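Local coordinates for Non-structural maintenance of chromosomes element 4 (Xenopus laevis, PDB 7DG2), which binds the Nse1 and Nse3 dimer as a subunit of the SMC5-SMC6 complex, which probably aligns sister chromatids and supports recombination repair after DNA damage, at the interface of chains B and A and the interface of chains C and A. Numbering follows the deposited sequence. Chains: chain A, Non-structural maintenance of chromosomes element 4; chain B, Non-structural maintenance of chromosomes element 1 homolog; chain C, MAGE domain-containing protein.

Contact 1: the interface of chains B and A. Residues chain B 81, 83, 85, 88-89, 91; chain A 70, 72-74.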
# COMPACT_ATOMS: atom_id res chain seq x y z
N ASN B 81 -11.84 3.91 3.28
CA ASN B 81 -12.84 3.89 2.23
C ASN B 81 -14.23 3.99 2.85
O ASN B 81 -14.47 3.53 3.97
CB ASN B 81 -12.71 2.60 1.43
CG ASN B 81 -13.74 2.50 0.35
OD1 ASN B 81 -13.97 3.47 -0.37
ND2 ASN B 81 -14.38 1.34 0.23
N VAL B 83 -17.38 3.59 0.81
CA VAL B 83 -18.45 3.14 -0.06
C VAL B 83 -18.27 1.67 -0.42
O VAL B 83 -17.15 1.15 -0.50
CB VAL B 83 -18.56 4.01 -1.34
CG1 VAL B 83 -17.40 3.72 -2.28
CG2 VAL B 83 -19.89 3.80 -2.04
N ASN B 85 -19.29 -0.60 -3.55
CA ASN B 85 -19.88 -0.57 -4.89
C ASN B 85 -19.14 -1.56 -5.80
O ASN B 85 -18.30 -2.34 -5.35
CB ASN B 85 -19.89 0.87 -5.44
CG ASN B 85 -18.50 1.43 -5.69
OD1 ASN B 85 -17.54 0.69 -5.90
ND2 ASN B 85 -18.40 2.75 -5.70
N THR B 88 -15.24 -0.83 -5.83
CA THR B 88 -14.46 -1.23 -4.67
C THR B 88 -14.28 -2.74 -4.62
O THR B 88 -13.25 -3.23 -4.14
CB THR B 88 -15.09 -0.72 -3.37
OG1 THR B 88 -16.41 -1.26 -3.23
CG2 THR B 88 -15.17 0.80 -3.38
N LYS B 89 -15.25 -3.49 -5.15
CA LYS B 89 -15.09 -4.94 -5.20
C LYS B 89 -13.97 -5.38 -6.12
O LYS B 89 -13.58 -6.56 -6.08
CB LYS B 89 -16.40 -5.60 -5.63
CG LYS B 89 -17.52 -5.44 -4.63
CD LYS B 89 -18.82 -6.02 -5.19
CE LYS B 89 -19.98 -5.71 -4.28
NZ LYS B 89 -21.27 -6.19 -4.85
N ALA B 91 -10.99 -4.49 -5.80
CA ALA B 91 -9.75 -4.55 -5.03
C ALA B 91 -9.08 -5.91 -5.21
O ALA B 91 -9.76 -6.93 -5.29
CB ALA B 91 -10.04 -4.30 -3.55
N PHE A 70 -7.88 -0.88 1.15
CA PHE A 70 -9.00 -0.77 2.06
C PHE A 70 -9.60 -2.16 2.20
O PHE A 70 -9.30 -3.07 1.42
CB PHE A 70 -10.04 0.23 1.53
CG PHE A 70 -10.42 -0.05 0.11
CD1 PHE A 70 -11.40 -0.99 -0.19
CD2 PHE A 70 -9.74 0.54 -0.93
CE1 PHE A 70 -11.72 -1.30 -1.50
CE2 PHE A 70 -10.06 0.25 -2.25
CZ PHE A 70 -11.04 -0.68 -2.54
N LEU A 72 -13.32 -2.34 3.68
CA LEU A 72 -14.73 -2.07 3.43
C LEU A 72 -15.01 -1.98 1.94
O LEU A 72 -14.30 -1.28 1.21
CB LEU A 72 -15.14 -0.76 4.11
CG LEU A 72 -16.56 -0.29 3.80
CD1 LEU A 72 -17.56 -1.17 4.53
CD2 LEU A 72 -16.77 1.18 4.19
N GLY A 73 -16.03 -2.70 1.47
CA GLY A 73 -16.38 -2.66 0.07
C GLY A 73 -15.57 -3.58 -0.82
O GLY A 73 -15.85 -3.65 -2.03
N SER A 74 -14.59 -4.29 -0.28
CA SER A 74 -13.81 -5.21 -1.09
C SER A 74 -14.45 -6.59 -1.18
O SER A 74 -14.00 -7.40 -2.00
CB SER A 74 -12.39 -5.35 -0.53
OG SER A 74 -12.37 -6.10 0.69
O HOH W 1 -11.56 -7.91 -3.33

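Contact 2: the interface of chains C and A. Residues chain C 64, 80, 84, 90; chain A 59, 64-66.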
# COMPACT_ATOMS: atom_id res chain seq x y z
N PHE C 64 -0.55 12.94 -8.32
CA PHE C 64 -0.33 11.83 -9.25
C PHE C 64 -0.54 12.31 -10.68
O PHE C 64 -1.49 13.05 -10.95
CB PHE C 64 -1.32 10.67 -9.04
CG PHE C 64 -1.19 9.95 -7.74
CD1 PHE C 64 -0.19 10.24 -6.83
CD2 PHE C 64 -2.10 8.94 -7.44
CE1 PHE C 64 -0.10 9.54 -5.63
CE2 PHE C 64 -2.02 8.25 -6.24
CZ PHE C 64 -1.02 8.55 -5.33
N ASN C 80 4.45 9.79 -10.02
CA ASN C 80 4.43 10.74 -8.91
C ASN C 80 4.91 12.11 -9.37
O ASN C 80 5.94 12.22 -10.04
CB ASN C 80 5.31 10.22 -7.77
CG ASN C 80 4.85 10.72 -6.42
OD1 ASN C 80 4.39 11.85 -6.29
ND2 ASN C 80 4.95 9.85 -5.41
N ARG C 84 10.50 11.92 -4.72
CA ARG C 84 10.67 10.97 -3.63
C ARG C 84 12.03 11.22 -2.99
O ARG C 84 13.05 11.28 -3.69
CB ARG C 84 10.52 9.54 -4.14
CG ARG C 84 9.12 9.23 -4.66
CD ARG C 84 8.11 9.10 -3.51
NE ARG C 84 8.49 8.04 -2.58
CZ ARG C 84 8.13 6.76 -2.71
NH1 ARG C 84 7.36 6.38 -3.73
NH2 ARG C 84 8.53 5.86 -1.81
N MET C 90 6.97 7.87 3.47
CA MET C 90 6.40 6.67 2.87
C MET C 90 6.82 5.41 3.60
O MET C 90 7.96 5.29 4.05
CB MET C 90 6.82 6.61 1.41
CG MET C 90 6.35 7.80 0.67
SD MET C 90 4.70 7.45 0.09
CE MET C 90 5.08 7.43 -1.60
N GLU A 59 14.32 3.95 -4.40
CA GLU A 59 13.07 4.70 -4.55
C GLU A 59 13.30 6.16 -4.87
O GLU A 59 12.45 6.80 -5.50
CB GLU A 59 12.23 4.61 -3.26
CG GLU A 59 11.48 3.30 -3.06
CD GLU A 59 10.12 3.25 -3.76
OE1 GLU A 59 9.85 4.06 -4.69
OE2 GLU A 59 9.32 2.37 -3.38
N ARG A 64 7.51 6.62 -8.34
CA ARG A 64 6.41 5.70 -8.04
C ARG A 64 5.37 6.35 -7.14
O ARG A 64 5.70 7.14 -6.24
CB ARG A 64 6.95 4.44 -7.37
CG ARG A 64 7.96 3.73 -8.22
CD ARG A 64 7.78 2.25 -8.10
NE ARG A 64 8.03 1.74 -6.77
CZ ARG A 64 7.77 0.48 -6.42
NH1 ARG A 64 7.24 -0.36 -7.32
NH2 ARG A 64 8.03 0.06 -5.19
N THR A 65 4.10 6.01 -7.37
CA THR A 65 3.02 6.45 -6.50
C THR A 65 2.69 5.38 -5.47
O THR A 65 2.76 4.18 -5.78
CB THR A 65 1.75 6.78 -7.29
OG1 THR A 65 1.37 5.63 -8.06
CG2 THR A 65 2.01 7.94 -8.23
N PRO A 66 2.34 5.78 -4.26
CA PRO A 66 1.72 4.83 -3.33
C PRO A 66 0.37 4.42 -3.85
O PRO A 66 -0.20 5.06 -4.75
CB PRO A 66 1.59 5.64 -2.03
CG PRO A 66 1.42 7.05 -2.51
CD PRO A 66 2.33 7.16 -3.73
O HOH W 2 6.82 3.49 -3.54

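Contact 3: the interface of chains C and A. Residues chain C 100-101, 104, 128, 189, 193; chain A 12, 16, 51, 54.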
# COMPACT_ATOMS: atom_id res chain seq x y z
N GLY C 100 14.57 -2.45 -5.06
CA GLY C 100 16.01 -2.66 -5.02
C GLY C 100 16.46 -3.68 -6.05
O GLY C 100 17.42 -3.46 -6.79
N LEU C 101 15.76 -4.82 -6.12
CA LEU C 101 16.11 -5.84 -7.10
C LEU C 101 15.92 -5.33 -8.52
O LEU C 101 16.80 -5.49 -9.38
CB LEU C 101 15.29 -7.11 -6.87
CG LEU C 101 15.45 -8.18 -7.95
CD1 LEU C 101 16.89 -8.63 -8.05
CD2 LEU C 101 14.54 -9.37 -7.67
N VAL C 104 18.72 -3.00 -9.70
CA VAL C 104 19.95 -3.71 -10.04
C VAL C 104 19.85 -4.28 -11.45
O VAL C 104 20.81 -4.22 -12.23
CB VAL C 104 20.23 -4.79 -8.99
CG1 VAL C 104 21.33 -5.72 -9.45
CG2 VAL C 104 20.58 -4.15 -7.66
N LEU C 128 24.60 -11.96 -5.72
CA LEU C 128 23.77 -11.39 -4.67
C LEU C 128 22.95 -12.45 -3.94
O LEU C 128 21.99 -12.11 -3.25
CB LEU C 128 22.86 -10.30 -5.26
CG LEU C 128 23.62 -9.25 -6.07
CD1 LEU C 128 22.66 -8.25 -6.71
CD2 LEU C 128 24.63 -8.52 -5.20
N PHE C 189 22.48 6.30 -9.81
CA PHE C 189 22.45 5.24 -8.81
C PHE C 189 23.68 4.36 -8.92
O PHE C 189 24.36 4.08 -7.93
CB PHE C 189 21.18 4.42 -8.98
CG PHE C 189 21.15 3.17 -8.15
CD1 PHE C 189 20.69 3.20 -6.85
CD2 PHE C 189 21.59 1.96 -8.68
CE1 PHE C 189 20.67 2.04 -6.08
CE2 PHE C 189 21.57 0.81 -7.92
CZ PHE C 189 21.11 0.85 -6.62
N ILE C 193 26.58 3.85 -5.99
CA ILE C 193 26.94 2.56 -5.41
C ILE C 193 28.44 2.31 -5.53
O ILE C 193 29.07 1.79 -4.61
CB ILE C 193 26.13 1.44 -6.10
CG1 ILE C 193 24.65 1.56 -5.71
CG2 ILE C 193 26.68 0.07 -5.74
CD1 ILE C 193 24.40 1.39 -4.22
N PHE A 12 30.42 -4.29 -9.68
CA PHE A 12 29.11 -3.77 -9.29
C PHE A 12 28.51 -4.58 -8.15
O PHE A 12 28.05 -4.01 -7.16
CB PHE A 12 28.19 -3.76 -10.51
CG PHE A 12 26.83 -3.14 -10.27
CD1 PHE A 12 26.71 -1.89 -9.68
CD2 PHE A 12 25.69 -3.79 -10.71
CE1 PHE A 12 25.46 -1.32 -9.49
CE2 PHE A 12 24.43 -3.22 -10.53
CZ PHE A 12 24.32 -1.98 -9.91
N LEU A 16 27.54 -3.39 -4.38
CA LEU A 16 26.18 -3.52 -3.85
C LEU A 16 26.19 -4.22 -2.50
O LEU A 16 25.52 -3.79 -1.56
CB LEU A 16 25.29 -4.27 -4.84
CG LEU A 16 24.88 -3.52 -6.11
CD1 LEU A 16 24.34 -4.49 -7.19
CD2 LEU A 16 23.83 -2.48 -5.77
N TRP A 51 18.02 -5.93 1.48
CA TRP A 51 17.28 -5.55 0.28
C TRP A 51 16.38 -4.35 0.53
O TRP A 51 16.20 -3.52 -0.37
CB TRP A 51 16.47 -6.74 -0.25
CG TRP A 51 17.35 -7.77 -0.89
CD1 TRP A 51 17.76 -8.96 -0.35
CD2 TRP A 51 17.95 -7.69 -2.19
NE1 TRP A 51 18.57 -9.62 -1.23
CE2 TRP A 51 18.71 -8.86 -2.37
CE3 TRP A 51 17.91 -6.74 -3.22
CZ2 TRP A 51 19.42 -9.11 -3.54
CZ3 TRP A 51 18.63 -6.99 -4.38
CH2 TRP A 51 19.37 -8.17 -4.53
N LEU A 54 18.66 -1.36 0.18
CA LEU A 54 18.89 -1.05 -1.23
C LEU A 54 17.65 -0.45 -1.87
O LEU A 54 17.74 0.54 -2.61
CB LEU A 54 19.32 -2.33 -1.96
CG LEU A 54 19.88 -2.16 -3.38
CD1 LEU A 54 21.11 -1.27 -3.33
CD2 LEU A 54 20.24 -3.52 -3.97
O HOH W 3 19.95 -12.25 -1.24

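Contact 1: the interface of chains B and A
B:Asn81 of Nse1 meets both A:Leu72 and A:Phe70 of Nse4, and its two halves do different work. Among the polar interactions, its amide nitrogen ND2 donates to the backbone oxygen O of A:Leu72 at 2.8 Å. The acceptor lies in the amide plane, whereas the donor stands above the plane of the A:Leu72 carbonyl, away from a lone pair. The same ND2 also donates to O of B:Val83 at 2.9 Å, a bond within Nse1 that helps fix the turn of the amide. Another direct bond runs from the hydroxyl OG1 of B:Thr88 to O of A:Gly73 at 2.7 Å. A chi1 of 60° puts OG1 where it meets both this oxygen and the B:Asn85 backbone, whose N donates to it almost straight. O of B:Asn85, 3.0 Å from OG1 of B:Thr88, would have to share the hydroxyl proton with A:Gly73, whose bond is shorter. A water joins the backbone oxygens of B:Ala91 and A:Ser74.

Apolar interactions gather round A:Phe70. CG of B:Asn81 lies over one ring face toward the rim, amide and ring planes 46° apart; its CB also meets CB of A:Phe70 at 3.6 Å. The methyl CB of B:Ala91 touches the ring tip CZ at 3.9 Å. A polar atom, O of B:Thr88, faces the ring edge in plane.

Exemplifying recognition through backbone carbonyls, Nse4 is an irregular strap between the end of Nse1 strand 75-81 and the 3-10 turn 88-90.

Contact 2: the interface of chains C and A
The extended backbone of A:Arg64, A:Thr65 and A:Pro66 turns the A:Arg64 carbonyl toward C:Asn80 and C:Arg84 of the MAGE homology domain of Nse3. Its oxygen O accepts bonds from C:Asn80 and C:Arg84, from opposite faces of the carbonyl plane. The amide ND2 of C:Asn80 donates at 2.9 Å to O of A:Arg64, nearly straight and with the acceptor in the amide plane. From the other face comes the guanidinium NH1 of C:Arg84, 3.1 Å from O of A:Arg64 and more bent, although the oxygen lies in the guanidinium plane.

C:Arg84 bends at chi2 and chi3 (-73° and -59°), which brings its head beside A:Glu59, the two side chains pointing the same way. NH1 of C:Arg84 forms a long salt bridge of 3.5 Å to the carboxylate OE1 of A:Glu59, and a water links NH1 to OE2. Within Nse4, NH2 of A:Arg64 bonds to OE2 of A:Glu59 at 3.2 Å, approaching from above the carboxylate plane; this second-shell bridge would help position A:Glu59 and may partly offset its negative charge.

Methyl groups carry much of the apolar contact. CG2 of A:Thr65 rests over the C:Phe64 ring, 3.8 Å from its centroid and shifted toward the rim, in a CH-pi contact. C:Met90 crosses A:Pro66 at about a right angle, CE lying tightly 3.5 Å from CD of the proline ring, while that same methyl covers a face of the C:Arg84 guanidinium.

Contact 3: the interface of chains C and A
Helices 9-20 and 50-59 of Nse4 meet helices 94-111 and 183-193 of Nse3 and the loop residue C:Leu128, forming an apolar helix-packing interface with the MAGE homology domain. C:Val104 lies at the heart of the patch and engages both Nse4 helices. Its methyl CG2 touches CD2 of A:Leu54 at 3.8 Å, the two side chains crossing at about a right angle, and meets A:Leu16 tip to tip through CD1.

The branches of A:Leu16 divide their nearest contacts: CD1 is nearest C:Val104, and CD2 packs 3.8 Å from CG2 of C:Ile193. CD1 also lies over one face of the A:Phe12 ring, near its rim, a contact within Nse4 that backs the leucine. With CG anti to the backbone N (chi1 171°), C:Phe189 presents its ring edge to A:Leu54, whose CD1 lies in the ring plane 3.9 Å from CZ. C:Ile193 covers one face of that ring through CG1.

A:Trp51 extends its six-membered ring between C:Leu101 and C:Leu128. CZ3 approaches CA of C:Leu101 at 3.9 Å, while CH2 touches CD1 of C:Leu128 at the same distance. The indole NE1 hydrogen-bonds, through its N-H, to a water at 3.0 Å lying in the ring plane, which in turn reaches the C:Leu128 backbone oxygen.

Nse4 passes through contact 3, contact 2 and contact 1 in a chain that spans both partners. The C-alpha centres of contacts 3 and 2 are about 19 Å apart, those of contacts 2 and 1 about 22 Å, and those of contacts 3 and 1 about 36 Å. Helix 50-59 serves contact 3 and, at its last residue, contact 2; the following non-helical segment then crosses from Nse3 to Nse1. Helical apolar packing thus gives way to gripping of backbone carbonyls, consistent with the Nse1 and Nse3 dimer shaping Nse4, whose modelled part here has two helices joined to irregular chain.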